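Local coordinates for protein MmoQ Response regulator (Methylococcus capsulatus, PDB 3LJX) that probably makes cyclic di-GMP from two molecules of GTP as a full-length Mg2+-dependent diguanylate cyclase, of which this chain is the piece carrying the HDOD domain, at residues A24-L28 with Q41-T45; E156-C160 with L172-F177; A224-I229 with L243-L247. One frame throughout, in Å; residues are numbered along the deposited sequence.

All three contacts join helices close in sequence within one all-helical chain, yet they share no element and do not touch: their centres lie 28 to 33 Å apart. Interactions 1 and 2 both belong to the HDOD domain; interaction 3 ties helix 214-233 to helix 245-254. The chemistry differs with the setting. Interaction 1 is partly buried and purely aliphatic, with no hydrogen bond across it. Interaction 2, the largest at 397 Å² of buried surface, has apolar residues inside, a buried tyrosine-glutamate hydrogen bond, and salt bridges along its exposed edge. Interaction 3 is buried and mainly leucine-based, with a histidine ring at its margin.

Interaction 1 (A24-L28 with Q41-T45); sequences AILNL and QLIQT
Residues 24-28 form one full turn in the C-terminal half of helix 19-29, with the backbone bond Leu-28 N to Ala-24 O at 3.1 Å. Opposite them, 41-43 end helix 36-43. Gln-44, at phi/psi -78/7, is the first residue to leave helical geometry, and Thr-45 follows at -86/-8. The backbones come nearest at Ile-25 and Ile-43, whose CA atoms are 6.5 Å apart. At the helix end, Leu-42 O accepts from Thr-45 N at 3.2 Å and from Thr-45 OG1 at 2.6 Å; a threonine suits this place because its short hydroxyl side chain, in the p rotamer, reaches back to the carbonyl.

Leu-42 is the centre of the contact. Its CA-to-CB bond points toward 24-28, and its t,p rotamer sets CD2 3.4 Å from Ala-24 O, 4.2 Å from Ala-24 CB and 3.6 Å from Leu-28 CD2. Ala-24 is small enough to admit this leucine, while Leu-28, also t,p, meets it one turn further on. Ile-25 CG1 lies 3.8 Å from Leu-42 CG. The m,t rotamer of Ile-25 brings CD1 to 4.1 Å from Ile-43 CA, and its CG2 is 4.3 Å from Ile-43 CG1. Branched aliphatic chains fill such a gap without leaving a polar group to satisfy. Inward, Ile-43 continues onto Leu-49 and Ile-53 of helix 47-58 and, with Ile-25, onto Ala-87 of helix 80-88. This is the hydrophobic packing of successive short helices in the all-helical HDOD domain.

Interaction 2 (E156-C160 with L172-F177); sequences EYSEC and LERERF
A helical hairpin of the HDOD domain, made by helices 154-163 and 166-177, is closed here. Segments 156-160 and 172-177 run roughly antiparallel (154°), their axes 10.5 Å apart, with CA-CA distances of 6.5 Å for Cys-160 and Leu-172 and 7.8 Å for Glu-156 and Arg-176. Cys-160, rotamer m, is compact enough to sit between the helices: SG lies 3.8 Å from Leu-172 CG, 3.7 Å from Arg-176 CG and 4.0 Å from Phe-177 CE2, an oblique sulfur-aromatic contact. Phe-177 CE2 also meets Tyr-157 CD1 at 3.8 Å, and its ring stacks on Trp-153. Tyr-157 OH, rotamer t, donates to Glu-173 OE2 at 2.7 Å, though the place of OE2 is less certain; Glu-173 OE1 accepts from His-181 N. Arg-176 forms salt bridges from NH2 to Glu-159 OE1 (3.0 Å) and from NE to Glu-156 OE1 (3.3 Å, a weak hydrogen bond). Long, flexible arginine thus spans two glutamates, so complementary charge borders an apolar interior, where Glu-173 has modelled hydrogen-bond partners at both carboxylate oxygens.

Interaction 3 (A224-I229 with L243-L247); sequences ALAQHI and LSPLL
Ala-224 lies within helix 214-233, and its carbonyl O receives both His-228 N at 2.9 Å and His-228 ND1 at 2.7 Å. Leu-225, rotamer t,p, has its CA 6.9 Å from that of Leu-247 and reaches with CD1 to Leu-243 CD1 and Leu-247 CD1, both at 3.9 Å. At His-228 (chi1 m) the ND1 bond fixes the ring, whose face takes a CH-pi contact: Leu-247 CD2 stands 4.0 Å from the His-228 ring centroid. His-228 CB lies 3.8 Å from Leu-243 CD2. Ile-229 CG1 is 4.1 Å from Leu-243 CD1, their residues' CA atoms 7.5 Å apart. Opposite, Leu-243 and Ser-244 are extended (phi/psi -79/146 and -59/158) before the helix starts at Pro-245; Ser-244 N-caps it, OG accepting from Leu-247 N at 3.3 Å. Leucine suits the buried apolar surface of Leu-225, Ile-229 and the His-228 side chain. Helix 245-254 thus starts against helix 214-233, which through Ala-226 also packs on Arg-116 and Leu-120 of helix 106-125.

Interaction 1 (A24-L28 with Q41-T45)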
loop_
_atom_site.group_PDB
_atom_site.type_symbol
_atom_site.label_atom_id
_atom_site.label_comp_id
_atom_site.label_asym_id
_atom_site.label_seq_id
_atom_site.Cartn_x
_atom_site.Cartn_y
_atom_site.Cartn_z
ATOM N N ALA A 24 15.741 -8.149 -8.437
ATOM C CA ALA A 24 15.092 -8.143 -9.746
ATOM C C ALA A 24 14.860 -6.729 -10.293
ATOM O O ALA A 24 14.923 -6.503 -11.504
ATOM C CB ALA A 24 13.790 -8.916 -9.700
ATOM N N ILE A 25 14.567 -5.784 -9.408
ATOM C CA ILE A 25 14.365 -4.413 -9.848
ATOM C C ILE A 25 15.694 -3.861 -10.359
ATOM O O ILE A 25 15.752 -3.272 -11.447
ATOM C CB ILE A 25 13.778 -3.517 -8.724
ATOM C CG1 ILE A 25 12.290 -3.823 -8.516
ATOM C CG2 ILE A 25 13.945 -2.050 -9.076
ATOM C CD1 ILE A 25 11.717 -3.243 -7.234
ATOM N N LEU A 26 16.758 -4.068 -9.585
ATOM C CA LEU A 26 18.096 -3.616 -9.976
ATOM C C LEU A 26 18.533 -4.237 -11.298
ATOM O O LEU A 26 19.056 -3.550 -12.175
ATOM C CB LEU A 26 19.122 -3.932 -8.888
ATOM C CG LEU A 26 19.050 -3.010 -7.670
ATOM C CD1 LEU A 26 19.914 -3.542 -6.542
ATOM C CD2 LEU A 26 19.453 -1.580 -8.045
ATOM N N ASN A 27 18.307 -5.538 -11.439
ATOM C CA ASN A 27 18.636 -6.231 -12.672
ATOM C C ASN A 27 17.996 -5.554 -13.874
ATOM O O ASN A 27 18.662 -5.240 -14.855
ATOM C CB ASN A 27 18.185 -7.684 -12.601
ATOM C CG ASN A 27 18.402 -8.416 -13.907
ATOM O OD1 ASN A 27 17.465 -8.612 -14.688
ATOM N ND2 ASN A 27 19.650 -8.813 -14.163
ATOM N N LEU A 28 16.694 -5.321 -13.784
ATOM C CA LEU A 28 15.945 -4.649 -14.845
ATOM C C LEU A 28 16.399 -3.195 -15.043
ATOM O O LEU A 28 16.529 -2.715 -16.169
ATOM C CB LEU A 28 14.453 -4.688 -14.522
ATOM C CG LEU A 28 13.526 -4.487 -15.703
ATOM C CD1 LEU A 28 13.816 -5.555 -16.758
ATOM C CD2 LEU A 28 12.064 -4.538 -15.237
ATOM N N GLN A 41 5.767 -2.309 -13.961
ATOM C CA GLN A 41 5.129 -3.545 -13.520
ATOM C C GLN A 41 5.918 -4.162 -12.373
ATOM O O GLN A 41 5.354 -4.649 -11.388
ATOM C CB GLN A 41 5.033 -4.543 -14.679
ATOM C CG GLN A 41 3.879 -4.286 -15.633
ATOM C CD GLN A 41 2.639 -5.108 -15.288
ATOM O OE1 GLN A 41 1.699 -4.613 -14.651
ATOM N NE2 GLN A 41 2.635 -6.374 -15.706
ATOM N N LEU A 42 7.235 -4.125 -12.504
ATOM C CA LEU A 42 8.094 -4.732 -11.512
ATOM C C LEU A 42 8.186 -3.859 -10.256
ATOM O O LEU A 42 8.105 -4.361 -9.131
ATOM C CB LEU A 42 9.469 -4.985 -12.119
ATOM C CG LEU A 42 10.428 -5.754 -11.226
ATOM C CD1 LEU A 42 9.705 -6.911 -10.564
ATOM C CD2 LEU A 42 11.619 -6.245 -12.042
ATOM N N ILE A 43 8.340 -2.552 -10.447
ATOM C CA ILE A 43 8.528 -1.638 -9.320
ATOM C C ILE A 43 7.268 -1.603 -8.460
ATOM O O ILE A 43 7.338 -1.483 -7.234
ATOM C CB ILE A 43 8.848 -0.210 -9.798
ATOM C CG1 ILE A 43 10.303 -0.116 -10.268
ATOM C CG2 ILE A 43 8.600 0.808 -8.692
ATOM C CD1 ILE A 43 10.660 1.212 -10.907
ATOM N N GLN A 44 6.108 -1.716 -9.102
ATOM C CA GLN A 44 4.877 -1.565 -8.350
ATOM C C GLN A 44 4.534 -2.827 -7.554
ATOM O O GLN A 44 3.466 -2.904 -6.960
ATOM C CB GLN A 44 3.717 -1.136 -9.243
ATOM C CG GLN A 44 3.217 -2.234 -10.147
ATOM C CD GLN A 44 1.993 -1.804 -10.917
ATOM O OE1 GLN A 44 1.659 -0.616 -10.948
ATOM N NE2 GLN A 44 1.307 -2.767 -11.540
ATOM N N THR A 45 5.436 -3.808 -7.532
ATOM C CA THR A 45 5.285 -4.918 -6.591
ATOM C C THR A 45 5.902 -4.550 -5.235
ATOM O O THR A 45 5.761 -5.296 -4.256
ATOM C CB THR A 45 5.938 -6.231 -7.079
ATOM O OG1 THR A 45 7.350 -6.038 -7.254
ATOM C CG2 THR A 45 5.312 -6.704 -8.379
#

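Interaction 2 (E156-C160 with L172-F177)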
loop_
_atom_site.group_PDB
_atom_site.type_symbol
_atom_site.label_atom_id
_atom_site.label_comp_id
_atom_site.label_asym_id
_atom_site.label_seq_id
_atom_site.Cartn_x
_atom_site.Cartn_y
_atom_site.Cartn_z
ATOM N N GLU A 156 10.855 -1.439 19.913
ATOM C CA GLU A 156 9.611 -1.082 20.583
ATOM C C GLU A 156 8.438 -1.775 19.909
ATOM O O GLU A 156 7.547 -2.296 20.580
ATOM C CB GLU A 156 9.398 0.427 20.594
ATOM C CG GLU A 156 10.212 1.135 21.655
ATOM C CD GLU A 156 9.459 1.316 22.960
ATOM O OE1 GLU A 156 8.224 1.133 22.991
ATOM O OE2 GLU A 156 10.110 1.658 23.961
ATOM N N TYR A 157 8.447 -1.807 18.581
ATOM C CA TYR A 157 7.310 -2.365 17.868
ATOM C C TYR A 157 7.250 -3.881 18.045
ATOM O O TYR A 157 6.164 -4.439 18.101
ATOM C CB TYR A 157 7.306 -1.964 16.390
ATOM C CG TYR A 157 5.948 -2.094 15.728
ATOM C CD1 TYR A 157 4.810 -1.538 16.310
ATOM C CD2 TYR A 157 5.804 -2.758 14.516
ATOM C CE1 TYR A 157 3.564 -1.644 15.701
ATOM C CE2 TYR A 157 4.564 -2.869 13.894
ATOM C CZ TYR A 157 3.445 -2.311 14.495
ATOM O OH TYR A 157 2.205 -2.422 13.881
ATOM N N SER A 158 8.400 -4.543 18.169
ATOM C CA SER A 158 8.397 -5.979 18.514
ATOM C C SER A 158 7.689 -6.251 19.837
ATOM O O SER A 158 6.923 -7.205 19.945
ATOM C CB SER A 158 9.804 -6.569 18.553
ATOM O OG SER A 158 10.286 -6.823 17.246
ATOM N N GLU A 159 7.927 -5.413 20.842
ATOM C CA GLU A 159 7.156 -5.510 22.078
ATOM C C GLU A 159 5.648 -5.439 21.791
ATOM O O GLU A 159 4.886 -6.315 22.206
ATOM C CB GLU A 159 7.534 -4.411 23.067
ATOM C CG GLU A 159 8.943 -4.487 23.615
ATOM C CD GLU A 159 9.247 -3.336 24.581
ATOM O OE1 GLU A 159 8.281 -2.736 25.113
ATOM O OE2 GLU A 159 10.445 -3.032 24.805
ATOM N N CYS A 160 5.212 -4.394 21.093
ATOM C CA CYS A 160 3.788 -4.253 20.804
ATOM C C CYS A 160 3.243 -5.486 20.085
ATOM O O CYS A 160 2.200 -6.022 20.445
ATOM C CB CYS A 160 3.529 -3.007 19.966
ATOM S SG CYS A 160 4.041 -1.473 20.764
ATOM N N LEU A 172 -2.158 0.195 21.760
ATOM C CA LEU A 172 -0.804 0.115 22.282
ATOM C C LEU A 172 0.108 1.014 21.469
ATOM O O LEU A 172 1.001 1.679 22.014
ATOM C CB LEU A 172 -0.299 -1.326 22.252
ATOM C CG LEU A 172 0.989 -1.565 23.036
ATOM C CD1 LEU A 172 0.952 -0.831 24.370
ATOM C CD2 LEU A 172 1.210 -3.050 23.252
ATOM N N GLU A 173 -0.131 1.047 20.161
ATOM C CA GLU A 173 0.662 1.884 19.274
ATOM C C GLU A 173 0.500 3.340 19.668
ATOM O O GLU A 173 1.491 4.058 19.811
ATOM C CB GLU A 173 0.269 1.661 17.812
ATOM C CG GLU A 173 0.662 0.289 17.263
ATOM C CD GLU A 173 0.046 0.015 15.899
ATOM O OE1 GLU A 173 -0.788 0.838 15.454
ATOM O OE2 GLU A 173 0.386 -1.025 15.285
ATOM N N ARG A 174 -0.738 3.770 19.881
ATOM C CA ARG A 174 -0.997 5.155 20.284
ATOM C C ARG A 174 -0.242 5.535 21.563
ATOM O O ARG A 174 0.288 6.637 21.680
ATOM C CB ARG A 174 -2.497 5.411 20.433
ATOM C CG ARG A 174 -3.216 5.489 19.087
ATOM C CD ARG A 174 -4.721 5.586 19.248
ATOM N NE ARG A 174 -5.403 5.562 17.954
ATOM C CZ ARG A 174 -6.724 5.443 17.789
ATOM N NH1 ARG A 174 -7.530 5.319 18.839
ATOM N NH2 ARG A 174 -7.243 5.440 16.565
ATOM N N GLU A 175 -0.176 4.605 22.504
ATOM C CA GLU A 175 0.525 4.829 23.757
ATOM C C GLU A 175 2.030 5.005 23.533
ATOM O O GLU A 175 2.649 5.949 24.047
ATOM C CB GLU A 175 0.263 3.642 24.676
ATOM C CG GLU A 175 0.521 3.875 26.132
ATOM C CD GLU A 175 -0.020 2.726 26.975
ATOM O OE1 GLU A 175 -1.230 2.737 27.291
ATOM O OE2 GLU A 175 0.760 1.802 27.302
ATOM N N ARG A 176 2.617 4.097 22.757
ATOM C CA ARG A 176 4.066 4.092 22.557
ATOM C C ARG A 176 4.546 5.201 21.614
ATOM O O ARG A 176 5.594 5.819 21.837
ATOM C CB ARG A 176 4.519 2.723 22.040
ATOM C CG ARG A 176 4.074 1.541 22.903
ATOM C CD ARG A 176 4.844 1.497 24.211
ATOM N NE ARG A 176 5.393 0.172 24.475
ATOM C CZ ARG A 176 4.927 -0.648 25.409
ATOM N NH1 ARG A 176 3.914 -0.265 26.179
ATOM N NH2 ARG A 176 5.473 -1.847 25.580
ATOM N N PHE A 177 3.757 5.472 20.579
ATOM C CA PHE A 177 4.223 6.268 19.450
ATOM C C PHE A 177 3.378 7.510 19.158
ATOM O O PHE A 177 3.715 8.293 18.275
ATOM C CB PHE A 177 4.242 5.398 18.185
ATOM C CG PHE A 177 4.932 4.068 18.357
ATOM C CD1 PHE A 177 6.290 4.001 18.619
ATOM C CD2 PHE A 177 4.232 2.889 18.207
ATOM C CE1 PHE A 177 6.931 2.774 18.754
ATOM C CE2 PHE A 177 4.869 1.663 18.340
ATOM C CZ PHE A 177 6.216 1.609 18.615
#

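Interaction 3 (A224-I229 with L243-L247)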
loop_
_atom_site.group_PDB
_atom_site.type_symbol
_atom_site.label_atom_id
_atom_site.label_comp_id
_atom_site.label_asym_id
_atom_site.label_seq_id
_atom_site.Cartn_x
_atom_site.Cartn_y
_atom_site.Cartn_z
ATOM N N ALA A 224 -12.668 -2.991 1.046
ATOM C CA ALA A 224 -12.955 -3.958 2.101
ATOM C C ALA A 224 -12.966 -5.362 1.505
ATOM O O ALA A 224 -12.441 -6.301 2.097
ATOM C CB ALA A 224 -14.309 -3.640 2.802
ATOM N N LEU A 225 -13.541 -5.496 0.312
ATOM C CA LEU A 225 -13.577 -6.794 -0.338
ATOM C C LEU A 225 -12.173 -7.282 -0.736
ATOM O O LEU A 225 -11.858 -8.462 -0.585
ATOM C CB LEU A 225 -14.479 -6.751 -1.550
ATOM C CG LEU A 225 -15.043 -8.106 -1.903
ATOM C CD1 LEU A 225 -15.884 -8.628 -0.739
ATOM C CD2 LEU A 225 -15.870 -7.959 -3.159
ATOM N N ALA A 226 -11.331 -6.382 -1.238
ATOM C CA ALA A 226 -9.968 -6.770 -1.592
ATOM C C ALA A 226 -9.230 -7.236 -0.342
ATOM O O ALA A 226 -8.468 -8.205 -0.381
ATOM C CB ALA A 226 -9.214 -5.611 -2.236
ATOM N N GLN A 227 -9.457 -6.538 0.767
ATOM C CA GLN A 227 -8.780 -6.866 2.014
ATOM C C GLN A 227 -9.226 -8.232 2.540
ATOM O O GLN A 227 -8.390 -9.088 2.865
ATOM C CB GLN A 227 -9.022 -5.784 3.072
ATOM C CG GLN A 227 -8.431 -6.131 4.428
ATOM C CD GLN A 227 -6.903 -6.152 4.422
ATOM O OE1 GLN A 227 -6.258 -5.281 3.838
ATOM N NE2 GLN A 227 -6.320 -7.141 5.089
ATOM N N HIS A 228 -10.541 -8.438 2.621
ATOM C CA HIS A 228 -11.077 -9.675 3.206
ATOM C C HIS A 228 -10.792 -10.879 2.329
ATOM O O HIS A 228 -10.455 -11.948 2.822
ATOM C CB HIS A 228 -12.584 -9.563 3.487
ATOM C CG HIS A 228 -12.916 -8.681 4.651
ATOM N ND1 HIS A 228 -12.754 -7.311 4.618
ATOM C CD2 HIS A 228 -13.403 -8.971 5.880
ATOM C CE1 HIS A 228 -13.128 -6.796 5.776
ATOM N NE2 HIS A 228 -13.528 -7.781 6.560
ATOM N N ILE A 229 -10.922 -10.700 1.022
ATOM C CA ILE A 229 -10.584 -11.753 0.075
ATOM C C ILE A 229 -9.115 -12.148 0.195
ATOM O O ILE A 229 -8.779 -13.320 0.115
ATOM C CB ILE A 229 -10.845 -11.292 -1.358
ATOM C CG1 ILE A 229 -12.248 -11.687 -1.792
ATOM C CG2 ILE A 229 -9.809 -11.858 -2.319
ATOM C CD1 ILE A 229 -12.748 -10.855 -2.962
ATOM N N LEU A 243 -16.433 -16.036 2.644
ATOM C CA LEU A 243 -16.716 -14.701 3.167
ATOM C C LEU A 243 -18.040 -14.661 3.904
ATOM O O LEU A 243 -18.999 -15.341 3.519
ATOM C CB LEU A 243 -16.787 -13.692 2.030
ATOM C CG LEU A 243 -15.481 -13.336 1.339
ATOM C CD1 LEU A 243 -15.769 -12.471 0.139
ATOM C CD2 LEU A 243 -14.550 -12.625 2.305
ATOM N N SER A 244 -18.097 -13.834 4.942
ATOM C CA SER A 244 -19.315 -13.654 5.728
ATOM C C SER A 244 -20.463 -13.160 4.844
ATOM O O SER A 244 -20.229 -12.581 3.777
ATOM C CB SER A 244 -19.054 -12.645 6.849
ATOM O OG SER A 244 -18.927 -11.324 6.329
ATOM N N PRO A 245 -21.707 -13.382 5.284
ATOM C CA PRO A 245 -22.895 -12.878 4.571
ATOM C C PRO A 245 -22.820 -11.369 4.327
ATOM O O PRO A 245 -23.184 -10.899 3.239
ATOM C CB PRO A 245 -24.047 -13.201 5.527
ATOM C CG PRO A 245 -23.553 -14.382 6.327
ATOM C CD PRO A 245 -22.057 -14.183 6.473
ATOM N N LEU A 246 -22.336 -10.621 5.319
ATOM C CA LEU A 246 -22.194 -9.174 5.178
ATOM C C LEU A 246 -21.296 -8.833 3.994
ATOM O O LEU A 246 -21.675 -8.048 3.116
ATOM C CB LEU A 246 -21.609 -8.553 6.442
ATOM C CG LEU A 246 -22.072 -7.132 6.802
ATOM C CD1 LEU A 246 -20.988 -6.415 7.562
ATOM C CD2 LEU A 246 -22.544 -6.291 5.600
ATOM N N LEU A 247 -20.098 -9.413 3.968
ATOM C CA LEU A 247 -19.167 -9.124 2.879
ATOM C C LEU A 247 -19.768 -9.535 1.529
ATOM O O LEU A 247 -19.634 -8.809 0.547
ATOM C CB LEU A 247 -17.811 -9.800 3.095
ATOM C CG LEU A 247 -16.712 -8.978 3.758
ATOM C CD1 LEU A 247 -16.476 -7.697 2.968
ATOM C CD2 LEU A 247 -17.043 -8.667 5.204
#